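Side-chain contacts in guanylate kinase (Stenotrophomonas maltophilia, PDB 6WCT), which catalyses the transfer of a phosphate from ATP to GMP, giving GDP and ADP, and is probably essential for recycling GMP: residues A169-E172 / M173-F176; S202-R206 / E207-V211. All blocks are in the same frame, centred on the assembly; numbering follows the deposited sequence.

Interaction 1. Residues A169-E172 / M173-F176; sequences ARDE and MLHF. With 5GP (guanosine-5'-monophosphate), chain E.
A water sits beside the last turn of helix 159-173, where it donates to the carbonyl O of Asp171 at 3.0 Å and lies 3.2 Å from NE2 of His175, to which it is also hydrogen-bonded. Asp171 O itself lies in the plane of the imidazole at its CD2 edge, 3.6 Å from that carbon. His175 reaches this spot because its CG stands anti to its own carbonyl carbon (chi1 -69°); ND1 bonds Glu178, and Trp121 stacks on the ring. A type I turn runs from Met173 to Phe176, following helix 159-173. Met173 N still donates to Ala169 O in the regular i to i+4 pattern, whereas His175 N reaches only three residues back, to Glu172 O at 3.2 Å, from 47° above that carbonyl's plane. Glu172, which binds GMP, is extended beyond CG, and its OE1 accepts a 2.6 Å bond from O3' of the ribose; OE2 is bonded to His94. On another side of the helix, the isobutyl group of Leu174 crosses the Arg170 side chain, CD2 coming 4.1 Å from NH1, which bonds Leu221 O of the second subunit. Flexible Met173 packs CG against Ala169 O and also touches Pro30 and Phe138.

Interaction 2. Residues S202-R206 / E207-V211; sequences SRLRR and EAQKV
This is a local contact at a helix start, where helix 188-203 gives way through a short turn to helix 206-212, with Arg205 at the N-cap. Gln209 N donates to Arg205 O and Lys210 N to Arg206 O, both at 2.9 Å, and these bonds open the new helix. The turn before it is clasped by the Arg205 side chain, whose NE meets a lone pair of Ser202 O in the carbonyl plane at 3.0 Å. With CG anti to the backbone N (chi1 172°) and a bend at chi3, Arg206 brings NE to Glu207 OE2 at 3.1 Å in a nearly straight bond (173°). The oxygen lies in the guanidinium plane but is approached from above the carboxylate, the two planes standing 71° apart. Lys210 lays its aliphatic chain along that of Arg206, and its NZ makes a long salt bridge to Glu207 OE1. Both cations are long enough to reach the second subunit as well, Arg206 NH1 bonding Phe179 O and Lys210 NZ Asn177 there. Gln209 folds back at chi2 beside Leu204; its amide suits the place because NE2 can donate to Val182 O of the second subunit while OE1 accepts from Arg212. Glu207 thus faces two cations, one through each carboxylate oxygen, which would probably favour its ionised form and temper their mutual repulsion at the interface.

The two contacts occur in series along the chain, interaction 1 at the last turn of helix 159-173 and interaction 2 at the start of helix 206-212. Within one chain their centres lie 31 Å apart and their nearest atoms about 16 Å, without touching. Interaction 1 reaches the nucleotide site through Glu172, which shares GMP with Ser54, Tyr70 and Asp120, while Ala169 and Met173 back onto Pro30 of the predicted ATP-binding loop. Interaction 2 is remote from these sites. Between chains, both nonetheless meet at the dimer interface, since Lys210 of one subunit packs on Phe176 of the other, so that residues 207-211 of each copy touch residues 173-176 of its partner.

Interaction 1. Residues A169-E172 / M173-F176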
ATOM      1  N   ALA A 169      17.562  -4.683  19.974  1.00 50.09           N
ATOM      2  CA  ALA A 169      16.461  -4.977  19.059  1.00 43.64           C
ATOM      3  C   ALA A 169      15.153  -4.380  19.574  1.00 46.39           C
ATOM      4  O   ALA A 169      14.397  -3.761  18.816  1.00 41.22           O
ATOM      5  CB  ALA A 169      16.331  -6.486  18.870  1.00 40.68           C
ATOM      6  N   ARG A 170      14.877  -4.551  20.872  1.00 49.03           N
ATOM      7  CA  ARG A 170      13.673  -3.977  21.459  1.00 47.26           C
ATOM      8  C   ARG A 170      13.687  -2.455  21.363  1.00 50.80           C
ATOM      9  O   ARG A 170      12.655  -1.830  21.088  1.00 43.81           O
ATOM     10  CB  ARG A 170      13.560  -4.399  22.919  1.00 45.44           C
ATOM     11  CG  ARG A 170      12.267  -3.968  23.607  1.00 48.31           C
ATOM     12  CD  ARG A 170      12.336  -4.264  25.095  1.00 53.06           C
ATOM     13  NE  ARG A 170      13.092  -3.210  25.764  1.00 55.69           N
ATOM     14  CZ  ARG A 170      12.558  -2.115  26.296  1.00 60.71           C
ATOM     15  NH1 ARG A 170      11.238  -1.916  26.277  1.00 53.81           N
ATOM     16  NH2 ARG A 170      13.357  -1.213  26.855  1.00 65.36           N
ATOM     17  N   ASP A 171      14.853  -1.840  21.580  1.00 46.80           N
ATOM     18  CA  ASP A 171      14.971  -0.392  21.422  1.00 47.19           C
ATOM     19  C   ASP A 171      14.579   0.046  20.020  1.00 48.89           C
ATOM     20  O   ASP A 171      13.943   1.090  19.851  1.00 47.53           O
ATOM     21  CB  ASP A 171      16.387   0.075  21.752  1.00 49.34           C
ATOM     22  CG  ASP A 171      16.729  -0.074  23.234  1.00 61.98           C
ATOM     23  OD1 ASP A 171      15.815   0.006  24.081  1.00 69.54           O
ATOM     24  OD2 ASP A 171      17.919  -0.270  23.548  1.00 69.73           O
ATOM     25  N   GLU A 172      14.965  -0.725  18.992  1.00 42.00           N
ATOM     26  CA  GLU A 172      14.581  -0.347  17.634  1.00 37.97           C
ATOM     27  C   GLU A 172      13.083  -0.519  17.434  1.00 34.94           C
ATOM     28  O   GLU A 172      12.434   0.343  16.836  1.00 35.89           O
ATOM     29  CB  GLU A 172      15.375  -1.144  16.583  1.00 38.66           C
ATOM     30  CG  GLU A 172      16.853  -0.730  16.405  1.00 39.76           C
ATOM     31  CD  GLU A 172      17.597  -1.578  15.356  1.00 53.41           C
ATOM     32  OE1 GLU A 172      16.939  -2.035  14.393  1.00 48.00           O
ATOM     33  OE2 GLU A 172      18.831  -1.803  15.492  1.00 46.87           O
ATOM     34  N   MET A 173      12.520  -1.621  17.937  1.00 38.19           N
ATOM     35  CA  MET A 173      11.107  -1.922  17.751  1.00 38.63           C
ATOM     36  C   MET A 173      10.187  -0.951  18.483  1.00 40.78           C
ATOM     37  O   MET A 173       9.023  -0.817  18.086  1.00 35.09           O
ATOM     38  CB  MET A 173      10.805  -3.365  18.192  1.00 36.07           C
ATOM     39  CG  MET A 173      11.462  -4.413  17.309  1.00 34.64           C
ATOM     40  SD  MET A 173      10.939  -6.102  17.717  1.00 38.92           S
ATOM     41  CE  MET A 173      11.751  -6.364  19.297  1.00 35.18           C
ATOM     42  N   LEU A 174      10.679  -0.261  19.520  1.00 38.33           N
ATOM     43  CA  LEU A 174       9.860   0.730  20.219  1.00 34.02           C
ATOM     44  C   LEU A 174       9.387   1.842  19.290  1.00 43.51           C
ATOM     45  O   LEU A 174       8.399   2.518  19.606  1.00 42.37           O
ATOM     46  CB  LEU A 174      10.641   1.361  21.372  1.00 35.53           C
ATOM     47  CG  LEU A 174      10.821   0.632  22.702  1.00 42.07           C
ATOM     48  CD1 LEU A 174      11.825   1.411  23.547  1.00 47.00           C
ATOM     49  CD2 LEU A 174       9.475   0.491  23.428  1.00 37.88           C
ATOM     50  N   HIS A 175      10.069   2.044  18.156  1.00 40.75           N
ATOM     51  CA  HIS A 175       9.766   3.110  17.207  1.00 35.47           C
ATOM     52  C   HIS A 175       9.007   2.619  15.988  1.00 36.67           C
ATOM     53  O   HIS A 175       8.988   3.318  14.972  1.00 33.87           O
ATOM     54  CB  HIS A 175      11.050   3.805  16.763  1.00 40.70           C
ATOM     55  CG  HIS A 175      11.715   4.609  17.836  1.00 35.17           C
ATOM     56  ND1 HIS A 175      11.450   5.944  18.037  1.00 37.31           N
ATOM     57  CD2 HIS A 175      12.583   4.248  18.808  1.00 34.98           C
ATOM     58  CE1 HIS A 175      12.165   6.386  19.054  1.00 36.22           C
ATOM     59  NE2 HIS A 175      12.850   5.372  19.550  1.00 41.42           N
ATOM     60  N   PHE A 176       8.434   1.410  16.043  1.00 31.16           N
ATOM     61  CA  PHE A 176       7.729   0.861  14.887  1.00 33.53           C
ATOM     62  C   PHE A 176       6.584   1.759  14.451  1.00 33.17           C
ATOM     63  O   PHE A 176       6.211   1.760  13.275  1.00 32.69           O
ATOM     64  CB  PHE A 176       7.177  -0.540  15.208  1.00 25.59           C
ATOM     65  CG  PHE A 176       5.858  -0.501  15.931  1.00 26.13           C
ATOM     66  CD1 PHE A 176       5.820  -0.282  17.299  1.00 27.73           C
ATOM     67  CD2 PHE A 176       4.659  -0.613  15.240  1.00 27.88           C
ATOM     68  CE1 PHE A 176       4.622  -0.193  17.982  1.00 28.19           C
ATOM     69  CE2 PHE A 176       3.452  -0.515  15.910  1.00 26.70           C
ATOM     70  CZ  PHE A 176       3.428  -0.309  17.281  1.00 32.56           C
TER
HETATM   71  P   5GP E 301      23.460  -4.232  12.429  1.00 45.26           P
HETATM   72  O1P 5GP E 301      23.890  -4.647  11.044  1.00 47.58           O
HETATM   73  O2P 5GP E 301      23.030  -5.376  13.345  1.00 42.03           O
HETATM   74  O3P 5GP E 301      24.451  -3.361  13.160  1.00 37.46           O
HETATM   75  O5' 5GP E 301      22.217  -3.279  12.266  1.00 45.44           O
HETATM   76  C5' 5GP E 301      21.826  -2.420  13.317  1.00 35.42           C
HETATM   77  C4' 5GP E 301      20.782  -1.460  12.836  1.00 37.04           C
HETATM   78  O4' 5GP E 301      21.424  -0.422  12.048  1.00 34.54           O
HETATM   79  C3' 5GP E 301      19.717  -2.089  11.919  1.00 39.14           C
HETATM   80  O3' 5GP E 301      18.427  -1.597  12.260  1.00 41.08           O
HETATM   81  C2' 5GP E 301      20.076  -1.542  10.545  1.00 34.27           C
HETATM   82  O2' 5GP E 301      18.994  -1.435   9.647  1.00 35.85           O
HETATM   83  C1' 5GP E 301      20.637  -0.183  10.916  1.00 33.24           C
HETATM   84  N9  5GP E 301      21.449   0.420   9.872  1.00 40.19           N
HETATM   85  C8  5GP E 301      22.100  -0.241   8.864  1.00 42.51           C
HETATM   86  N7  5GP E 301      22.584   0.559   7.952  1.00 41.96           N
HETATM   87  C5  5GP E 301      22.244   1.827   8.395  1.00 40.98           C
HETATM   88  C6  5GP E 301      22.446   3.089   7.807  1.00 41.09           C
HETATM   89  O6  5GP E 301      22.998   3.313   6.732  1.00 42.84           O
HETATM   90  N1  5GP E 301      21.899   4.113   8.560  1.00 43.21           N
HETATM   91  C2  5GP E 301      21.227   3.945   9.746  1.00 48.14           C
HETATM   92  N2  5GP E 301      20.737   5.044  10.333  1.00 42.17           N
HETATM   93  N3  5GP E 301      21.033   2.757  10.310  1.00 40.25           N
HETATM   94  C4  5GP E 301      21.555   1.753   9.586  1.00 38.75           C
HETATM   95  O   HOH W   1      14.396   3.462  21.567  1.00 51.25           O

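Interaction 2. Residues S202-R206 / E207-V211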
ATOM      1  N   SER A 202       2.600   1.227  -4.180  1.00 34.17           N
ATOM      2  CA  SER A 202       3.115   2.585  -4.131  1.00 43.71           C
ATOM      3  C   SER A 202       3.215   3.190  -5.532  1.00 48.44           C
ATOM      4  O   SER A 202       3.016   4.394  -5.690  1.00 43.13           O
ATOM      5  CB  SER A 202       4.465   2.615  -3.415  1.00 38.62           C
ATOM      6  OG  SER A 202       5.513   2.206  -4.278  1.00 43.53           O
ATOM      7  N   ARG A 203       3.486   2.376  -6.563  1.00 45.24           N
ATOM      8  CA  ARG A 203       3.529   2.913  -7.922  1.00 45.99           C
ATOM      9  C   ARG A 203       2.151   3.230  -8.484  1.00 48.45           C
ATOM     10  O   ARG A 203       2.065   3.888  -9.527  1.00 48.77           O
ATOM     11  CB  ARG A 203       4.210   1.937  -8.873  1.00 45.93           C
ATOM     12  CG  ARG A 203       5.567   1.539  -8.422  1.00 45.86           C
ATOM     13  CD  ARG A 203       6.295   0.755  -9.463  1.00 42.30           C
ATOM     14  NE  ARG A 203       7.500   0.256  -8.843  1.00 61.80           N
ATOM     15  CZ  ARG A 203       7.621  -0.975  -8.367  1.00 58.95           C
ATOM     16  NH1 ARG A 203       6.611  -1.835  -8.477  1.00 50.90           N
ATOM     17  NH2 ARG A 203       8.760  -1.335  -7.801  1.00 56.69           N
ATOM     18  N   LEU A 204       1.087   2.726  -7.863  1.00 44.44           N
ATOM     19  CA  LEU A 204      -0.273   2.981  -8.312  1.00 44.09           C
ATOM     20  C   LEU A 204      -0.910   4.187  -7.630  1.00 45.15           C
ATOM     21  O   LEU A 204      -2.042   4.543  -7.972  1.00 46.13           O
ATOM     22  CB  LEU A 204      -1.138   1.740  -8.061  1.00 42.61           C
ATOM     23  CG  LEU A 204      -0.611   0.440  -8.678  1.00 47.02           C
ATOM     24  CD1 LEU A 204      -1.414  -0.755  -8.171  1.00 40.68           C
ATOM     25  CD2 LEU A 204      -0.654   0.510 -10.188  1.00 44.88           C
ATOM     26  N   ARG A 205      -0.218   4.821  -6.686  1.00 44.06           N
ATOM     27  CA  ARG A 205      -0.781   5.971  -5.986  1.00 46.54           C
ATOM     28  C   ARG A 205      -1.092   7.102  -6.970  1.00 47.73           C
ATOM     29  O   ARG A 205      -0.417   7.271  -7.993  1.00 44.83           O
ATOM     30  CB  ARG A 205       0.185   6.441  -4.891  1.00 43.56           C
ATOM     31  CG  ARG A 205       0.236   5.486  -3.680  1.00 47.04           C
ATOM     32  CD  ARG A 205       1.235   5.943  -2.632  1.00 51.96           C
ATOM     33  NE  ARG A 205       2.586   6.041  -3.178  1.00 64.77           N
ATOM     34  CZ  ARG A 205       3.628   6.532  -2.508  1.00 75.09           C
ATOM     35  NH1 ARG A 205       3.463   6.969  -1.263  1.00 81.84           N
ATOM     36  NH2 ARG A 205       4.829   6.592  -3.080  1.00 61.88           N
ATOM     37  N   ARG A 206      -2.135   7.878  -6.647  1.00 40.11           N
ATOM     38  CA  ARG A 206      -2.667   8.870  -7.581  1.00 41.37           C
ATOM     39  C   ARG A 206      -1.581   9.801  -8.113  1.00 49.23           C
ATOM     40  O   ARG A 206      -1.483  10.025  -9.326  1.00 54.59           O
ATOM     41  CB  ARG A 206      -3.769   9.688  -6.901  1.00 45.29           C
ATOM     42  CG  ARG A 206      -4.246  10.867  -7.724  1.00 57.36           C
ATOM     43  CD  ARG A 206      -5.090  11.808  -6.892  1.00 61.38           C
ATOM     44  NE  ARG A 206      -4.357  12.367  -5.762  1.00 60.24           N
ATOM     45  CZ  ARG A 206      -4.559  12.027  -4.491  1.00 70.35           C
ATOM     46  NH1 ARG A 206      -5.479  11.132  -4.174  1.00 71.83           N
ATOM     47  NH2 ARG A 206      -3.836  12.584  -3.530  1.00 78.64           N
ATOM     48  N   GLU A 207      -0.758  10.365  -7.220  1.00 54.41           N
ATOM     49  CA  GLU A 207       0.173  11.407  -7.658  1.00 62.28           C
ATOM     50  C   GLU A 207       1.245  10.848  -8.582  1.00 55.38           C
ATOM     51  O   GLU A 207       1.639  11.510  -9.549  1.00 59.61           O
ATOM     52  CB  GLU A 207       0.810  12.102  -6.453  1.00 63.22           C
ATOM     53  CG  GLU A 207      -0.158  12.961  -5.658  1.00 69.28           C
ATOM     54  CD  GLU A 207      -0.844  14.027  -6.512  1.00 80.91           C
ATOM     55  OE1 GLU A 207      -0.236  14.505  -7.494  1.00 85.02           O
ATOM     56  OE2 GLU A 207      -2.006  14.375  -6.213  1.00 82.53           O
ATOM     57  N   ALA A 208       1.703   9.619  -8.318  1.00 49.19           N
ATOM     58  CA  ALA A 208       2.651   8.959  -9.209  1.00 54.15           C
ATOM     59  C   ALA A 208       2.007   8.623 -10.546  1.00 55.92           C
ATOM     60  O   ALA A 208       2.650   8.741 -11.595  1.00 55.03           O
ATOM     61  CB  ALA A 208       3.220   7.703  -8.541  1.00 51.17           C
ATOM     62  N   GLN A 209       0.745   8.176 -10.527  1.00 55.87           N
ATOM     63  CA  GLN A 209       0.079   7.795 -11.770  1.00 56.02           C
ATOM     64  C   GLN A 209      -0.250   9.007 -12.627  1.00 66.26           C
ATOM     65  O   GLN A 209      -0.279   8.902 -13.861  1.00 64.78           O
ATOM     66  CB  GLN A 209      -1.189   6.993 -11.475  1.00 52.31           C
ATOM     67  CG  GLN A 209      -0.907   5.574 -10.935  1.00 56.87           C
ATOM     68  CD  GLN A 209      -0.419   4.615 -12.016  1.00 56.46           C
ATOM     69  OE1 GLN A 209       0.620   4.838 -12.637  1.00 59.82           O
ATOM     70  NE2 GLN A 209      -1.161   3.537 -12.232  1.00 51.76           N
ATOM     71  N   LYS A 210      -0.502  10.159 -12.006  1.00 70.72           N
ATOM     72  CA  LYS A 210      -0.730  11.364 -12.795  1.00 69.04           C
ATOM     73  C   LYS A 210       0.483  11.684 -13.655  1.00 71.22           C
ATOM     74  O   LYS A 210       0.337  12.093 -14.807  1.00 69.52           O
ATOM     75  CB  LYS A 210      -1.073  12.544 -11.886  1.00 63.55           C
ATOM     76  CG  LYS A 210      -2.509  12.532 -11.394  1.00 69.55           C
ATOM     77  CD  LYS A 210      -2.726  13.505 -10.252  1.00 69.94           C
ATOM     78  CE  LYS A 210      -2.770  14.932 -10.740  1.00 74.37           C
ATOM     79  NZ  LYS A 210      -2.968  15.865  -9.605  1.00 78.25           N
ATOM     80  N   VAL A 211       1.687  11.450 -13.124  1.00 70.60           N
ATOM     81  CA  VAL A 211       2.910  11.700 -13.879  1.00 68.90           C
ATOM     82  C   VAL A 211       3.111  10.624 -14.938  1.00 71.63           C
ATOM     83  O   VAL A 211       3.339  10.922 -16.117  1.00 73.70           O
ATOM     84  CB  VAL A 211       4.123  11.751 -12.930  1.00 67.73           C
ATOM     85  CG1 VAL A 211       5.422  11.961 -13.730  1.00 68.63           C
ATOM     86  CG2 VAL A 211       3.939  12.789 -11.826  1.00 65.52           C
TER